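PDB 5EC6: HpuA from Kingella denitrificans ATCC 33394, which is a haemoglobin receptor, an outer-membrane lipoprotein that binds haemoglobin and probably takes part in acquiring haem iron. Local coordinates for residues K174-V179 / T316-S321; V190-E195 / T208-T213; R132-Q137 / G281-G286; G223-N228 / I235-V240. One frame throughout, in Å; residues are numbered along the deposited sequence.

Contact 1 (K174-V179 / T316-S321); sequences KATYEV and TSHLVS
The hydroxyl of T176 receives the backbone N-H of L319: N lies 2.9 Å from OG1, and the bond is fairly straight at 163°. With chi1 at -64°, OG1 is anti to T176's own carbonyl carbon, which sets it on the L319 N-H and leaves CG2 toward H318. The CB of L319 lies 3.5 Å from the same OG1, and the two side chains cross obliquely. CD1 of L319 lies 3.6 Å from the carbonyl O of K174. A threonine suits this buried place because it gives the tail a polar grip while CG2 still packs, 4.1 Å from ND1 of H318. OG1 of T176 and ND1 of H318 are both also hydrogen-bonded to T213 OG1 on the adjacent strand. What meets here is the C-terminal tail, which follows strand 298-308 without regular structure, and strand 174-185 of the beta-barrel wall. The tail lies over the face bearing K174 and T176, whereas A175 and Y177 point away from it. K174 belongs to the packed side too. The buried lysine chain bends at chi3, and in the conformer described its NZ reaches the carbonyl O of S317 in the carbonyl plane; the 2.5 Å separation is short enough to be treated with caution. D315 supplies a salt bridge to this ammonium and a hydrogen bond to S317 OG. By contrast, S317 and V320 are exposed, on the solvent side of the tail.

Contact 2 (V190-E195 / T208-T213); sequences VTSSYE and TGSFLT
A short antiparallel pairing closes the neck of the loop between E195 and T208, whose residues 198-203 are not modelled, consistent with a mobile loop. E195 and T208 form a hydrogen-bonded pair: N of E195 lies 2.9 Å from O of T208, and N of T208 lies 3.3 Å from O of E195. T208 O also receives a CA-H...O contact from Y194, with CA 3.3 Å away. It sits at the edge of the Y194 ring, in its plane, 3.5 Å from CD1; CG of Y194, anti to its backbone N at chi1 -162°, puts the ring beside this oxygen. The phenol OH is hydrogen-bonded to E178 OE2 and to the backbone N of A130. In the conformer described, CG2 of T208 packs on CB of S193 at 3.7 Å, and G209, without a side chain, brings its CA close to both S193 O and the tyrosine ring. Past the pair the chains diverge, and a water bridges them. It donates to S193 O at 2.6 Å and is hydrogen-bonded to OG of S192 and OG of S210. Serines suit this place, since a short hydroxyl on each side leaves the bridging water bonded to both: they stand 3.9 Å apart, OG to OG, and bond also to the backbone N of G181 and V226 respectively. Direct pairing thus gives way to solvent-mediated pairing, in which the water meets polar groups that do not bond directly to each other.

Contact 3 (R132-Q137 / G281-G286); sequences RLKSMQ and GGEIGG
E283 pushes its carboxylate into the turn at 133-135, where two successive backbone amides, those of K134 and S135, grip it. With G282 before it, E283 faces F265 of strand 256-265, a classic beta bulge at the start of strand 283-289. OE2 takes N of K134 at 2.7 Å and OE1 takes N of S135 at 2.9 Å, both on the syn side and about 20° out of the carboxylate plane. The chain is extended beyond CG, chi2 172°, so CD stands well out from the strand. Two bonds on different oxygens fix the rotation of the group, and the amides would be expected to stabilise its negative charge. A water held by OG of S135 adds a weak bond to OE2, while CD2 of L133 lies 4.2 Å from CD of E283. I284 offers its backbone: its O lies 3.1 Å from SD of M136, close to the extension of the CG-SD bond, as in a sulfur-oxygen contact. At G285 the methionine CE lies 3.9 Å from CA, where a beta carbon would collide with it; glycine therefore suits the place. A bidentate glutamate carboxylate thus joins this barrel strand to the loop leading into strand 136-142.

Contact 4 (G223-N228 / I235-V240); sequences GTIVGN and IEMRDV
I225 and I235 form an antiparallel hydrogen-bonded pair, sealed by two backbone bonds of equal length: N of I225 to O of I235, and N of I235 to O of I225, each 2.8 Å. A third bond runs from N of M237 to O of G223 at 2.9 Å. Beyond it the direct ladder gives way to a water, which accepts from N of G223 and donates to O of M237. G223 has a positive phi of 140°, where a beta carbon would be jammed against the preceding carbonyl oxygen, so glycine suits this position. Between the bonded positions, T224 and E236 form a non-hydrogen-bonded pair, in which CA of T224 makes a CA-H...O contact to O of I235. OG1 of T224 lies 3.8 Å from CG of E236. In the conformer described, OE1 of E236 lies above the guanidinium plane of R238, toward its rim, 3.3 Å from NH2; this is attraction between charges with no N-H directed at the oxygen. NE of R238 is hydrogen-bonded to OG of S252. The other face of the hairpin is apolar. CB of I225 meets CB of I235 at 4.2 Å, and CD1 of I225 reaches CE of M237 at 4.4 Å. Branched isoleucines suit this buried face, which packs on F300 and A298 of strand 298-308. Strand 220-225 has strand 208-215 as its other neighbour, and strand 235-243, which turns a corner at D239, is flanked in turn by strand 246-253.

All four contacts belong to the network of antiparallel strands that builds the barrel. Strand 174-185 pairs with 208-215, then follow 220-225 and 235-243, so contacts 1, 2 and 4 step across neighbouring strands; the centres of contacts 2 and 4 are about 10 Å apart, those of 1 and 2 about 13 Å. Contact 3 lies nearest the middle of the chain, its centre about 15 Å from that of contact 1, which it touches through Y177 and I284. Along the sequence, contacts 2 and 4 follow one another inside the spans of both 1 and 3, whereas 1 and 3 interlock. Contacts 1 and 3 join parts over 130 residues apart and so bracket the local contacts 2 and 4.

Contact 1 (K174-V179 / T316-S321)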
loop_
_atom_site.group_PDB
_atom_site.type_symbol
_atom_site.label_atom_id
_atom_site.label_comp_id
_atom_site.label_asym_id
_atom_site.label_seq_id
_atom_site.Cartn_x
_atom_site.Cartn_y
_atom_site.Cartn_z
ATOM N N LYS A 174 -5.149 17.519 -10.294
ATOM C CA LYS A 174 -5.820 16.574 -9.410
ATOM C C LYS A 174 -5.491 15.149 -9.861
ATOM O O LYS A 174 -5.218 14.892 -11.024
ATOM C CB LYS A 174 -7.335 16.799 -9.378
ATOM C CG LYS A 174 -7.727 18.007 -8.535
ATOM C CD LYS A 174 -9.224 18.319 -8.575
ATOM C CE LYS A 174 -10.061 17.263 -7.856
ATOM N NZ LYS A 174 -11.516 17.604 -7.756
ATOM N N ALA A 175 -5.558 14.234 -8.901
ATOM C CA ALA A 175 -5.469 12.793 -9.202
ATOM C C ALA A 175 -6.371 12.015 -8.266
ATOM O O ALA A 175 -6.528 12.386 -7.104
ATOM C CB ALA A 175 -4.055 12.324 -8.953
ATOM N N THR A 176 -6.962 10.965 -8.805
ATOM C CA THR A 176 -7.850 10.082 -8.065
ATOM C C THR A 176 -7.269 8.674 -8.029
ATOM O O THR A 176 -6.845 8.113 -9.046
ATOM C CB THR A 176 -9.237 10.108 -8.735
ATOM O OG1 THR A 176 -9.768 11.440 -8.626
ATOM C CG2 THR A 176 -10.191 9.174 -8.103
ATOM N N TYR A 177 -7.323 8.097 -6.831
ATOM C CA TYR A 177 -6.722 6.805 -6.506
ATOM C C TYR A 177 -7.833 5.839 -6.060
ATOM O O TYR A 177 -8.793 6.233 -5.402
ATOM C CB TYR A 177 -5.673 6.951 -5.401
ATOM C CG TYR A 177 -4.494 7.826 -5.763
ATOM C CD1 TYR A 177 -4.591 9.228 -5.682
ATOM C CD2 TYR A 177 -3.298 7.273 -6.190
ATOM C CE1 TYR A 177 -3.552 10.036 -6.073
ATOM C CE2 TYR A 177 -2.240 8.057 -6.547
ATOM C CZ TYR A 177 -2.350 9.442 -6.516
ATOM O OH TYR A 177 -1.290 10.255 -6.867
ATOM N N GLU A 178 -7.654 4.579 -6.429
ATOM C CA GLU A 178 -8.574 3.496 -6.119
ATOM C C GLU A 178 -7.822 2.684 -5.081
ATOM O O GLU A 178 -6.762 2.156 -5.396
ATOM C CB GLU A 178 -8.840 2.691 -7.399
ATOM C CG GLU A 178 -9.872 1.568 -7.264
ATOM C CD GLU A 178 -10.416 1.131 -8.622
ATOM O OE1 GLU A 178 -10.507 1.972 -9.578
ATOM O OE2 GLU A 178 -10.736 -0.091 -8.766
ATOM N N VAL A 179 -8.376 2.572 -3.869
ATOM C CA VAL A 179 -7.596 2.107 -2.721
ATOM C C VAL A 179 -8.342 0.980 -1.963
ATOM O O VAL A 179 -9.581 0.852 -2.055
ATOM C CB VAL A 179 -7.200 3.233 -1.720
ATOM C CG1 VAL A 179 -6.511 4.379 -2.448
ATOM C CG2 VAL A 179 -8.354 3.764 -0.913
ATOM N N THR A 316 -11.846 18.462 -3.649
ATOM C CA THR A 316 -11.361 17.078 -3.713
ATOM C C THR A 316 -12.391 16.126 -4.294
ATOM O O THR A 316 -12.296 14.916 -4.074
ATOM C CB THR A 316 -10.879 16.560 -2.374
ATOM O OG1 THR A 316 -11.850 16.824 -1.355
ATOM C CG2 THR A 316 -9.548 17.269 -2.019
ATOM N N SER A 317 -13.341 16.654 -5.059
ATOM C CA SER A 317 -14.233 15.755 -5.804
ATOM C C SER A 317 -13.426 14.854 -6.731
ATOM O O SER A 317 -12.414 15.269 -7.302
ATOM C CB SER A 317 -15.295 16.506 -6.593
ATOM O OG SER A 317 -14.760 17.286 -7.641
ATOM N N HIS A 318 -13.893 13.632 -6.893
ATOM C CA HIS A 318 -13.183 12.658 -7.658
ATOM C C HIS A 318 -13.226 12.943 -9.162
ATOM O O HIS A 318 -14.212 13.506 -9.699
ATOM C CB HIS A 318 -13.710 11.265 -7.410
ATOM C CG HIS A 318 -13.652 10.849 -5.976
ATOM N ND1 HIS A 318 -12.486 10.897 -5.237
ATOM C CD2 HIS A 318 -14.602 10.334 -5.170
ATOM C CE1 HIS A 318 -12.720 10.397 -4.042
ATOM N NE2 HIS A 318 -14.019 10.085 -3.970
ATOM N N LEU A 319 -12.137 12.570 -9.834
ATOM C CA LEU A 319 -12.157 12.464 -11.290
ATOM C C LEU A 319 -12.925 11.217 -11.693
ATOM O O LEU A 319 -12.721 10.150 -11.089
ATOM C CB LEU A 319 -10.714 12.428 -11.828
ATOM C CG LEU A 319 -9.847 13.603 -11.428
ATOM C CD1 LEU A 319 -8.433 13.505 -11.977
ATOM C CD2 LEU A 319 -10.499 14.903 -11.887
ATOM N N VAL A 320 -13.763 11.325 -12.724
ATOM C CA VAL A 320 -14.730 10.258 -13.054
ATOM C C VAL A 320 -14.791 9.957 -14.578
ATOM O O VAL A 320 -15.852 9.588 -15.080
ATOM C CB VAL A 320 -16.156 10.598 -12.550
ATOM C CG1 VAL A 320 -16.241 10.601 -11.024
ATOM C CG2 VAL A 320 -16.625 11.943 -13.099
ATOM N N SER A 321 -13.693 10.114 -15.291
ATOM C CA SER A 321 -13.679 9.702 -16.723
ATOM C C SER A 321 -13.986 8.217 -16.877
ATOM O O SER A 321 -13.687 7.410 -16.004
ATOM C CB SER A 321 -12.339 10.005 -17.364
ATOM O OG SER A 321 -12.119 11.396 -17.333
#

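Contact 2 (V190-E195 / T208-T213)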
loop_
_atom_site.group_PDB
_atom_site.type_symbol
_atom_site.label_atom_id
_atom_site.label_comp_id
_atom_site.label_asym_id
_atom_site.label_seq_id
_atom_site.Cartn_x
_atom_site.Cartn_y
_atom_site.Cartn_z
ATOM N N VAL A 190 -9.219 -7.614 7.956
ATOM C CA VAL A 190 -10.490 -7.233 7.407
ATOM C C VAL A 190 -10.258 -6.059 6.445
ATOM O O VAL A 190 -9.417 -5.195 6.698
ATOM C CB VAL A 190 -11.528 -6.892 8.489
ATOM C CG1 VAL A 190 -11.898 -8.169 9.250
ATOM C CG2 VAL A 190 -11.068 -5.849 9.486
ATOM N N THR A 191 -10.975 -6.095 5.348
ATOM C CA THR A 191 -10.751 -5.155 4.240
ATOM C C THR A 191 -11.990 -4.392 3.852
ATOM O O THR A 191 -13.154 -4.838 4.021
ATOM C CB THR A 191 -10.105 -5.844 3.042
ATOM O OG1 THR A 191 -10.834 -7.057 2.694
ATOM C CG2 THR A 191 -8.662 -6.172 3.333
ATOM N N SER A 192 -11.764 -3.191 3.315
ATOM C CA SER A 192 -12.830 -2.340 2.825
ATOM C C SER A 192 -13.523 -2.942 1.599
ATOM O O SER A 192 -12.954 -3.752 0.878
ATOM C CB SER A 192 -12.265 -0.952 2.489
ATOM O OG SER A 192 -11.234 -1.052 1.545
ATOM N N SER A 193 -14.779 -2.538 1.379
ATOM C CA SER A 193 -15.604 -3.186 0.343
ATOM C C SER A 193 -15.072 -2.932 -1.021
ATOM O O SER A 193 -14.745 -1.777 -1.399
ATOM C CB SER A 193 -17.050 -2.728 0.420
ATOM O OG SER A 193 -17.598 -3.072 1.675
ATOM N N TYR A 194 -15.000 -3.979 -1.831
ATOM C CA TYR A 194 -14.465 -3.841 -3.162
ATOM C C TYR A 194 -15.059 -4.898 -4.043
ATOM O O TYR A 194 -14.821 -6.096 -3.810
ATOM C CB TYR A 194 -12.955 -3.990 -3.149
ATOM C CG TYR A 194 -12.178 -3.491 -4.320
ATOM C CD1 TYR A 194 -12.673 -2.488 -5.185
ATOM C CD2 TYR A 194 -10.884 -3.952 -4.547
ATOM C CE1 TYR A 194 -11.908 -2.006 -6.215
ATOM C CE2 TYR A 194 -10.115 -3.489 -5.585
ATOM C CZ TYR A 194 -10.618 -2.507 -6.433
ATOM O OH TYR A 194 -9.789 -2.079 -7.442
ATOM N N GLU A 195 -15.764 -4.444 -5.083
ATOM C CA GLU A 195 -16.343 -5.336 -6.103
ATOM C C GLU A 195 -16.261 -4.636 -7.419
ATOM O O GLU A 195 -16.677 -3.457 -7.549
ATOM C CB GLU A 195 -17.808 -5.654 -5.796
ATOM C CG GLU A 195 -18.486 -6.457 -6.911
ATOM C CD GLU A 195 -19.909 -6.882 -6.584
ATOM O OE1 GLU A 195 -20.402 -6.667 -5.451
ATOM O OE2 GLU A 195 -20.513 -7.499 -7.502
ATOM N N THR A 208 -18.666 -1.482 -5.827
ATOM C CA THR A 208 -18.292 -0.833 -4.567
ATOM C C THR A 208 -16.776 -0.694 -4.519
ATOM O O THR A 208 -16.065 -1.587 -4.941
ATOM C CB THR A 208 -18.692 -1.666 -3.339
ATOM O OG1 THR A 208 -19.889 -2.417 -3.619
ATOM C CG2 THR A 208 -18.892 -0.744 -2.141
ATOM N N GLY A 209 -16.294 0.448 -4.060
ATOM C CA GLY A 209 -14.845 0.657 -3.981
ATOM C C GLY A 209 -14.586 1.907 -3.131
ATOM O O GLY A 209 -15.522 2.594 -2.677
ATOM N N SER A 210 -13.310 2.181 -2.906
ATOM C CA SER A 210 -12.887 3.323 -2.108
ATOM C C SER A 210 -11.942 4.163 -2.931
ATOM O O SER A 210 -11.050 3.629 -3.613
ATOM C CB SER A 210 -12.145 2.860 -0.886
ATOM O OG SER A 210 -12.944 2.033 -0.001
ATOM N N PHE A 211 -12.166 5.471 -2.881
ATOM C CA PHE A 211 -11.388 6.401 -3.694
ATOM C C PHE A 211 -10.890 7.581 -2.848
ATOM O O PHE A 211 -11.608 8.113 -2.004
ATOM C CB PHE A 211 -12.230 6.929 -4.863
ATOM C CG PHE A 211 -12.801 5.789 -5.705
ATOM C CD1 PHE A 211 -12.019 5.189 -6.634
ATOM C CD2 PHE A 211 -14.051 5.275 -5.431
ATOM C CE1 PHE A 211 -12.483 4.126 -7.392
ATOM C CE2 PHE A 211 -14.533 4.199 -6.160
ATOM C CZ PHE A 211 -13.741 3.639 -7.141
ATOM N N LEU A 212 -9.630 7.916 -3.089
ATOM C CA LEU A 212 -9.026 9.112 -2.495
ATOM C C LEU A 212 -8.563 10.020 -3.629
ATOM O O LEU A 212 -7.944 9.564 -4.592
ATOM C CB LEU A 212 -7.822 8.750 -1.620
ATOM C CG LEU A 212 -8.066 7.747 -0.493
ATOM C CD1 LEU A 212 -6.763 7.419 0.209
ATOM C CD2 LEU A 212 -9.142 8.196 0.461
ATOM N N THR A 213 -8.847 11.318 -3.500
ATOM C CA THR A 213 -8.405 12.303 -4.467
ATOM C C THR A 213 -7.500 13.335 -3.814
ATOM O O THR A 213 -7.796 13.877 -2.719
ATOM C CB THR A 213 -9.615 12.946 -5.147
ATOM O OG1 THR A 213 -10.178 11.979 -6.022
ATOM C CG2 THR A 213 -9.283 14.171 -5.942
HETATM O O HOH W 1 -12.514 -0.510 -0.829
#

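Contact 3 (R132-Q137 / G281-G286)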
loop_
_atom_site.group_PDB
_atom_site.type_symbol
_atom_site.label_atom_id
_atom_site.label_comp_id
_atom_site.label_asym_id
_atom_site.label_seq_id
_atom_site.Cartn_x
_atom_site.Cartn_y
_atom_site.Cartn_z
ATOM N N ARG A 132 -3.064 -3.976 -7.667
ATOM C CA ARG A 132 -1.984 -4.146 -8.603
ATOM C C ARG A 132 -0.831 -3.196 -8.301
ATOM O O ARG A 132 -0.395 -2.409 -9.151
ATOM C CB ARG A 132 -2.472 -3.837 -10.017
ATOM C CG ARG A 132 -3.652 -4.630 -10.549
ATOM C CD ARG A 132 -3.958 -4.155 -11.989
ATOM N NE ARG A 132 -4.872 -5.046 -12.705
ATOM C CZ ARG A 132 -4.535 -6.248 -13.183
ATOM N NH1 ARG A 132 -3.296 -6.716 -13.036
ATOM N NH2 ARG A 132 -5.441 -6.994 -13.814
ATOM N N LEU A 133 -0.349 -3.247 -7.087
ATOM C CA LEU A 133 0.671 -2.309 -6.666
ATOM C C LEU A 133 1.962 -2.860 -7.196
ATOM O O LEU A 133 2.097 -4.096 -7.250
ATOM C CB LEU A 133 0.692 -2.256 -5.148
ATOM C CG LEU A 133 -0.620 -1.825 -4.531
ATOM C CD1 LEU A 133 -0.572 -2.061 -3.029
ATOM C CD2 LEU A 133 -0.881 -0.393 -4.787
ATOM N N LYS A 134 2.838 -1.980 -7.697
ATOM C CA LYS A 134 4.189 -2.347 -8.175
ATOM C C LYS A 134 5.308 -1.678 -7.424
ATOM O O LYS A 134 6.440 -2.122 -7.498
ATOM C CB LYS A 134 4.371 -2.012 -9.676
ATOM C CG LYS A 134 3.279 -2.523 -10.576
ATOM C CD LYS A 134 3.277 -4.030 -10.791
ATOM C CE LYS A 134 2.222 -4.363 -11.866
ATOM N NZ LYS A 134 1.252 -5.449 -11.509
ATOM N N SER A 135 5.013 -0.621 -6.673
ATOM C CA SER A 135 6.054 0.150 -6.005
ATOM C C SER A 135 5.850 0.346 -4.483
ATOM O O SER A 135 6.550 1.133 -3.846
ATOM C CB SER A 135 6.187 1.537 -6.613
ATOM O OG SER A 135 6.550 1.454 -7.991
ATOM N N MET A 136 4.953 -0.430 -3.921
ATOM C CA MET A 136 4.638 -0.353 -2.488
ATOM C C MET A 136 3.989 -1.636 -2.051
ATOM O O MET A 136 3.509 -2.428 -2.884
ATOM C CB MET A 136 3.752 0.886 -2.171
ATOM C CG MET A 136 2.450 0.823 -2.867
ATOM S SD MET A 136 1.266 2.009 -2.171
ATOM C CE MET A 136 1.003 1.292 -0.586
ATOM N N GLN A 137 3.858 -1.791 -0.726
ATOM C CA GLN A 137 3.074 -2.822 -0.100
ATOM C C GLN A 137 2.380 -2.207 1.095
ATOM O O GLN A 137 2.830 -1.179 1.618
ATOM C CB GLN A 137 3.958 -3.979 0.421
ATOM C CG GLN A 137 3.913 -5.256 -0.393
ATOM C CD GLN A 137 2.597 -6.007 -0.364
ATOM O OE1 GLN A 137 1.589 -5.512 0.060
ATOM N NE2 GLN A 137 2.615 -7.205 -0.903
ATOM N N GLY A 281 4.132 9.206 -8.410
ATOM C CA GLY A 281 2.917 9.179 -7.568
ATOM C C GLY A 281 1.777 8.391 -8.109
ATOM O O GLY A 281 0.611 8.676 -7.816
ATOM N N GLY A 282 2.072 7.370 -8.908
ATOM C CA GLY A 282 1.086 6.482 -9.368
ATOM C C GLY A 282 0.449 5.530 -8.335
ATOM O O GLY A 282 -0.501 4.827 -8.678
ATOM N N GLU A 283 1.036 5.488 -7.151
ATOM C CA GLU A 283 0.508 4.743 -6.033
ATOM C C GLU A 283 0.445 5.620 -4.792
ATOM O O GLU A 283 1.066 6.694 -4.718
ATOM C CB GLU A 283 1.314 3.452 -5.819
ATOM C CG GLU A 283 1.224 2.590 -7.065
ATOM C CD GLU A 283 2.117 1.367 -7.072
ATOM O OE1 GLU A 283 2.830 1.123 -6.111
ATOM O OE2 GLU A 283 2.060 0.616 -8.108
ATOM N N ILE A 284 -0.317 5.158 -3.799
ATOM C CA ILE A 284 -0.603 5.943 -2.614
ATOM C C ILE A 284 -0.764 4.974 -1.451
ATOM O O ILE A 284 -1.219 3.869 -1.649
ATOM C CB ILE A 284 -1.906 6.798 -2.797
ATOM C CG1 ILE A 284 -2.062 7.828 -1.671
ATOM C CG2 ILE A 284 -3.153 5.935 -2.875
ATOM C CD1 ILE A 284 -3.016 8.938 -2.007
ATOM N N GLY A 285 -0.355 5.378 -0.273
ATOM C CA GLY A 285 -0.574 4.545 0.921
ATOM C C GLY A 285 -0.385 5.317 2.205
ATOM O O GLY A 285 0.102 6.432 2.195
ATOM N N GLY A 286 -0.816 4.722 3.312
ATOM C CA GLY A 286 -0.652 5.348 4.577
ATOM C C GLY A 286 -1.310 4.592 5.703
ATOM O O GLY A 286 -1.719 3.440 5.537
HETATM O O HOH W 2 4.287 1.515 -9.619
#

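Contact 4 (G223-N228 / I235-V240)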
loop_
_atom_site.group_PDB
_atom_site.type_symbol
_atom_site.label_atom_id
_atom_site.label_comp_id
_atom_site.label_asym_id
_atom_site.label_seq_id
_atom_site.Cartn_x
_atom_site.Cartn_y
_atom_site.Cartn_z
ATOM N N GLY A 223 -11.708 11.801 0.526
ATOM C CA GLY A 223 -12.307 10.554 0.112
ATOM C C GLY A 223 -12.672 9.676 1.292
ATOM O O GLY A 223 -12.491 10.052 2.433
ATOM N N THR A 224 -13.222 8.492 0.999
ATOM C CA THR A 224 -13.760 7.602 1.993
ATOM C C THR A 224 -13.340 6.176 1.722
ATOM O O THR A 224 -13.503 5.675 0.599
ATOM C CB THR A 224 -15.306 7.678 2.005
ATOM O OG1 THR A 224 -15.703 9.006 2.375
ATOM C CG2 THR A 224 -15.907 6.683 3.002
ATOM N N ILE A 225 -12.847 5.537 2.771
ATOM C CA ILE A 225 -12.583 4.116 2.747
ATOM C C ILE A 225 -13.880 3.420 3.249
ATOM O O ILE A 225 -14.271 3.600 4.404
ATOM C CB ILE A 225 -11.393 3.759 3.595
ATOM C CG1 ILE A 225 -10.118 4.387 3.012
ATOM C CG2 ILE A 225 -11.185 2.223 3.616
ATOM C CD1 ILE A 225 -8.927 4.278 3.896
ATOM N N VAL A 226 -14.494 2.665 2.349
ATOM C CA VAL A 226 -15.866 2.128 2.564
ATOM C C VAL A 226 -15.851 0.846 3.415
ATOM O O VAL A 226 -15.218 -0.129 3.065
ATOM C CB VAL A 226 -16.503 1.866 1.195
ATOM C CG1 VAL A 226 -17.925 1.302 1.364
ATOM C CG2 VAL A 226 -16.560 3.150 0.418
ATOM N N GLY A 227 -16.597 0.880 4.509
ATOM C CA GLY A 227 -16.707 -0.206 5.435
ATOM C C GLY A 227 -17.765 -1.250 5.083
ATOM O O GLY A 227 -18.441 -1.162 4.050
ATOM N N ASN A 228 -17.833 -2.238 5.986
ATOM C CA ASN A 228 -18.780 -3.363 5.855
ATOM C C ASN A 228 -18.799 -4.069 7.205
ATOM O O ASN A 228 -18.224 -3.598 8.186
ATOM C CB ASN A 228 -18.343 -4.283 4.728
ATOM C CG ASN A 228 -16.891 -4.725 4.872
ATOM O OD1 ASN A 228 -16.562 -5.408 5.809
ATOM N ND2 ASN A 228 -15.990 -4.234 3.957
ATOM N N ILE A 235 -14.088 4.937 6.889
ATOM C CA ILE A 235 -13.152 5.963 7.363
ATOM C C ILE A 235 -13.229 7.125 6.385
ATOM O O ILE A 235 -12.902 6.979 5.195
ATOM C CB ILE A 235 -11.692 5.445 7.427
ATOM C CG1 ILE A 235 -11.562 4.298 8.420
ATOM C CG2 ILE A 235 -10.749 6.586 7.772
ATOM C CD1 ILE A 235 -10.217 3.567 8.362
ATOM N N GLU A 236 -13.740 8.249 6.852
ATOM C CA GLU A 236 -13.891 9.432 6.022
ATOM C C GLU A 236 -12.740 10.405 6.260
ATOM O O GLU A 236 -12.506 10.825 7.369
ATOM C CB GLU A 236 -15.221 10.136 6.298
ATOM C CG GLU A 236 -15.441 11.337 5.401
ATOM C CD GLU A 236 -16.847 11.915 5.423
ATOM O OE1 GLU A 236 -17.664 11.450 6.229
ATOM O OE2 GLU A 236 -17.113 12.794 4.568
ATOM N N MET A 237 -12.034 10.770 5.193
ATOM C CA MET A 237 -10.975 11.809 5.332
ATOM C C MET A 237 -11.637 13.111 5.634
ATOM O O MET A 237 -12.642 13.446 4.994
ATOM C CB MET A 237 -10.169 11.901 4.041
ATOM C CG MET A 237 -9.475 10.587 3.690
ATOM S SD MET A 237 -8.202 10.139 4.870
ATOM C CE MET A 237 -7.779 8.486 4.297
ATOM N N ARG A 238 -11.134 13.841 6.633
ATOM C CA ARG A 238 -11.717 15.097 7.070
ATOM C C ARG A 238 -10.902 16.335 6.693
ATOM O O ARG A 238 -11.448 17.286 6.116
ATOM C CB ARG A 238 -11.999 15.081 8.562
ATOM C CG ARG A 238 -13.118 14.078 8.941
ATOM C CD ARG A 238 -14.458 14.476 8.389
ATOM N NE ARG A 238 -15.519 13.621 8.881
ATOM C CZ ARG A 238 -16.820 13.805 8.658
ATOM N NH1 ARG A 238 -17.251 14.838 7.954
ATOM N NH2 ARG A 238 -17.704 12.949 9.178
ATOM N N ASP A 239 -9.672 16.444 7.148
ATOM C CA ASP A 239 -8.842 17.580 6.751
ATOM C C ASP A 239 -7.419 17.051 6.660
ATOM O O ASP A 239 -6.765 16.818 7.675
ATOM C CB ASP A 239 -8.877 18.699 7.773
ATOM C CG ASP A 239 -8.196 19.972 7.233
ATOM O OD1 ASP A 239 -7.926 20.015 6.032
ATOM O OD2 ASP A 239 -8.038 20.931 7.986
ATOM N N VAL A 240 -7.016 16.805 5.429
ATOM C CA VAL A 240 -5.728 16.215 5.159
ATOM C C VAL A 240 -4.957 17.107 4.190
ATOM O O VAL A 240 -5.401 17.358 3.095
ATOM C CB VAL A 240 -5.913 14.789 4.592
ATOM C CG1 VAL A 240 -4.560 14.162 4.265
ATOM C CG2 VAL A 240 -6.651 13.897 5.594
HETATM O O HOH W 3 -13.279 13.446 2.333
#